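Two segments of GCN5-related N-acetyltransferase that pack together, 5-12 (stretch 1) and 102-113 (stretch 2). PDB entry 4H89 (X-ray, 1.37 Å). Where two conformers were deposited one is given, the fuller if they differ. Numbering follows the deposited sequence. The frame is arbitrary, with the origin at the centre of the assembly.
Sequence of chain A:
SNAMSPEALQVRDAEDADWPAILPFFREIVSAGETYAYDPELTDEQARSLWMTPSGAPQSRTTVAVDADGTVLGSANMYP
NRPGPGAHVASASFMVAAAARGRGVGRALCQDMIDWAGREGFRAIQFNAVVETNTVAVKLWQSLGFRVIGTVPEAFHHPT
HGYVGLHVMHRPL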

# COMPACT_ATOMS: atom_id res chain seq x y z
N SER A 5 5.33 -29.61 -18.15
CA SER A 5 5.45 -30.57 -16.98
C SER A 5 6.10 -29.94 -15.75
O SER A 5 6.81 -28.94 -15.86
CB SER A 5 6.31 -31.74 -17.39
OG SER A 5 7.68 -31.37 -17.47
N PRO A 6 5.92 -30.54 -14.55
CA PRO A 6 6.67 -30.02 -13.36
C PRO A 6 8.22 -30.02 -13.51
O PRO A 6 8.95 -29.11 -13.06
CB PRO A 6 6.24 -30.97 -12.24
CG PRO A 6 4.89 -31.46 -12.66
CD PRO A 6 4.87 -31.50 -14.17
N GLU A 7 8.71 -31.07 -14.13
CA GLU A 7 10.13 -31.22 -14.45
C GLU A 7 10.65 -30.17 -15.43
O GLU A 7 11.78 -29.74 -15.32
CB GLU A 7 10.44 -32.63 -14.99
CG GLU A 7 10.22 -33.72 -13.93
CD GLU A 7 8.78 -33.98 -13.55
OE1 GLU A 7 7.87 -33.83 -14.41
OE2 GLU A 7 8.57 -34.33 -12.39
N ALA A 8 9.87 -29.76 -16.40
CA ALA A 8 10.31 -28.78 -17.38
C ALA A 8 10.19 -27.37 -16.84
O ALA A 8 10.83 -26.48 -17.37
CB ALA A 8 9.50 -28.92 -18.67
N LEU A 9 9.43 -27.17 -15.77
CA LEU A 9 9.19 -25.82 -15.25
C LEU A 9 10.32 -25.43 -14.32
O LEU A 9 10.62 -26.15 -13.38
CB LEU A 9 7.87 -25.80 -14.46
CG LEU A 9 7.35 -24.51 -13.88
CD1 LEU A 9 7.01 -23.57 -15.00
CD2 LEU A 9 6.10 -24.77 -13.06
N GLN A 10 10.86 -24.23 -14.55
CA GLN A 10 11.84 -23.61 -13.66
C GLN A 10 11.43 -22.20 -13.30
O GLN A 10 10.91 -21.47 -14.11
CB GLN A 10 13.19 -23.56 -14.38
CG GLN A 10 14.26 -22.76 -13.71
CD GLN A 10 15.60 -22.89 -14.36
OE1 GLN A 10 15.91 -22.21 -15.34
NE2 GLN A 10 16.43 -23.69 -13.75
N VAL A 11 11.64 -21.83 -12.05
CA VAL A 11 11.60 -20.44 -11.61
C VAL A 11 13.07 -19.96 -11.45
O VAL A 11 13.86 -20.58 -10.73
CB VAL A 11 10.82 -20.28 -10.28
CG1 VAL A 11 10.82 -18.81 -9.89
CG2 VAL A 11 9.42 -20.82 -10.42
N ARG A 12 13.37 -18.86 -12.11
CA ARG A 12 14.71 -18.31 -12.09
C ARG A 12 14.60 -16.79 -12.09
O ARG A 12 13.55 -16.20 -12.37
CB ARG A 12 15.52 -18.74 -13.32
CG ARG A 12 14.94 -18.30 -14.66
CD ARG A 12 15.94 -18.44 -15.79
NE ARG A 12 15.38 -18.15 -17.11
CZ ARG A 12 15.09 -16.92 -17.62
NH1 ARG A 12 15.30 -15.80 -16.96
NH2 ARG A 12 14.58 -16.77 -18.85
N GLY A 102 -3.43 -23.53 -14.70
CA GLY A 102 -3.64 -24.97 -14.47
C GLY A 102 -2.39 -25.83 -14.64
O GLY A 102 -2.50 -27.06 -14.65
N ARG A 103 -1.22 -25.21 -14.75
CA ARG A 103 0.04 -25.95 -14.89
C ARG A 103 0.92 -25.79 -13.66
O ARG A 103 2.11 -26.16 -13.67
CB ARG A 103 0.81 -25.47 -16.11
CG ARG A 103 0.28 -26.01 -17.44
CD ARG A 103 1.04 -25.42 -18.62
NE ARG A 103 2.40 -25.94 -18.76
CZ ARG A 103 3.24 -25.54 -19.70
NH1 ARG A 103 2.84 -24.62 -20.57
NH2 ARG A 103 4.47 -26.04 -19.79
N GLY A 104 0.35 -25.24 -12.59
CA GLY A 104 1.11 -25.05 -11.34
C GLY A 104 2.13 -23.92 -11.29
O GLY A 104 3.03 -23.92 -10.44
N VAL A 105 1.96 -22.98 -12.20
CA VAL A 105 2.91 -21.91 -12.32
C VAL A 105 2.82 -20.95 -11.14
O VAL A 105 3.86 -20.52 -10.60
CB VAL A 105 2.80 -21.19 -13.68
CG1 VAL A 105 3.73 -19.99 -13.75
CG2 VAL A 105 3.09 -22.13 -14.83
N GLY A 106 1.61 -20.58 -10.75
CA GLY A 106 1.41 -19.74 -9.58
C GLY A 106 2.01 -20.35 -8.34
O GLY A 106 2.66 -19.66 -7.56
N ARG A 107 1.77 -21.65 -8.14
CA ARG A 107 2.32 -22.31 -6.98
C ARG A 107 3.85 -22.27 -6.99
O ARG A 107 4.47 -21.99 -5.96
CB ARG A 107 1.87 -23.77 -6.89
CG ARG A 107 2.29 -24.46 -5.60
CD ARG A 107 2.65 -25.94 -5.76
NE ARG A 107 3.70 -26.18 -6.75
CZ ARG A 107 5.02 -26.04 -6.56
NH1 ARG A 107 5.54 -25.66 -5.39
NH2 ARG A 107 5.83 -26.29 -7.56
N ALA A 108 4.45 -22.56 -8.13
CA ALA A 108 5.87 -22.58 -8.22
C ALA A 108 6.45 -21.20 -7.93
O ALA A 108 7.45 -21.06 -7.21
CB ALA A 108 6.29 -23.06 -9.58
N LEU A 109 5.86 -20.17 -8.53
CA LEU A 109 6.35 -18.80 -8.30
C LEU A 109 6.23 -18.43 -6.83
O LEU A 109 7.15 -17.80 -6.29
CB LEU A 109 5.58 -17.82 -9.19
CG LEU A 109 5.85 -17.82 -10.67
CD1 LEU A 109 4.76 -17.02 -11.37
CD2 LEU A 109 7.22 -17.23 -10.94
N CYS A 110 5.11 -18.74 -6.20
CA CYS A 110 4.93 -18.34 -4.82
C CYS A 110 5.81 -19.15 -3.87
O CYS A 110 6.34 -18.58 -2.93
CB CYS A 110 3.46 -18.44 -4.43
SG CYS A 110 3.09 -17.68 -2.82
N GLN A 111 5.94 -20.44 -4.10
CA GLN A 111 6.85 -21.21 -3.26
C GLN A 111 8.28 -20.69 -3.36
O GLN A 111 8.99 -20.57 -2.37
CB GLN A 111 6.81 -22.69 -3.60
CG GLN A 111 7.65 -23.55 -2.67
CD GLN A 111 7.14 -23.49 -1.23
OE1 GLN A 111 5.99 -23.75 -1.01
NE2 GLN A 111 7.96 -23.01 -0.31
N ASP A 112 8.71 -20.39 -4.57
CA ASP A 112 10.04 -19.83 -4.78
C ASP A 112 10.18 -18.49 -4.02
O ASP A 112 11.21 -18.22 -3.42
CB ASP A 112 10.33 -19.64 -6.27
CG ASP A 112 11.67 -18.99 -6.50
OD1 ASP A 112 12.70 -19.70 -6.50
OD2 ASP A 112 11.64 -17.75 -6.63
N MSE A 113 9.14 -17.68 -4.06
CA MSE A 113 9.13 -16.40 -3.33
C MSE A 113 9.22 -16.62 -1.81
O MSE A 113 9.99 -15.91 -1.13
CB MSE A 113 7.87 -15.62 -3.75
CG MSE A 113 7.73 -14.25 -3.10
SE MSE A 113 6.89 -14.27 -1.38
CE MSE A 113 7.77 -12.80 -0.73
O HOH W 1 14.68 -19.60 -8.28

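The contact between the two stretches is mainly apolar. Leu-9 and Val-11 reach from the first stretch to one side of the helix that begins at Val-105. Both point their CA-to-CB bonds toward the helix, while Gln-10 between them and Arg-12 after them point away. This is the alternation expected of an extended chain.

Ala-108 lies at the centre and touches both residues. Its CB is 3.9 Å from Leu-9 CD2 and 3.9 Å from Val-11 CG2. The small methyl lets the two larger side chains come close to the helix backbone. Val-11 CG2 is 3.8 Å from Ala-108 O, and Leu-9 CD2 is 4.1 Å from Gly-104 O. These are packing contacts; no direct hydrogen bond joins the stretches. Both carbonyls are used within the helix. Gly-104 O accepts from Ala-108 N at 3.0 Å, and Ala-108 O accepts from Asp-112 N at 3.0 Å.

Leu-9 has chi1 t and chi2 p. Its CD1 lies 4.2 Å from Val-105 CG2. Val-11, with chi1 t, sets CG1 4.1 Å from Leu-109 CD2. Val-105 and Leu-109 are buried. The CA-to-CB bonds of Val-105 and Leu-109 point sideways to the first stretch, though the end of Leu-109 comes nearer. Their branched apolar side chains extend the greasy surface around Ala-108. Val-11 gives up the most area, 92 Å², and Leu-9 gives 71 Å². The total buried between the stretches is 337 Å².

The helix runs at 41° to the strand, and their axes approach to 8.7 Å. Gly-104 is its N-cap residue. Its phi of 76° is favourable for glycine.

Asp-112 marks the polar edge beyond Val-11. Its CA-to-CB bond points toward the strand, and its CG is 3.5 Å from Val-11 CG1. The carboxylate also works through water 1. This water donates to Asp-112 OD1 at 2.7 Å and to Val-11 O at 2.8 Å, so it bridges the side chain to the strand backbone. Asp-112 OD2 is hydrogen-bonded elsewhere in the structure.

At the other edge, exposed Arg-103 starts sideways, but its long side chain brings its end nearer. Its NH2 is 4.0 Å from Ser-5 N, which lies at the guanidinium edge. This is proximity without a hydrogen bond. The CA-to-CB bond of Ser-5 points away, and the side chain serves its own stretch. Its OG accepts from Ala-8 N at 2.9 Å, helping to hold the turn that leads into Leu-9.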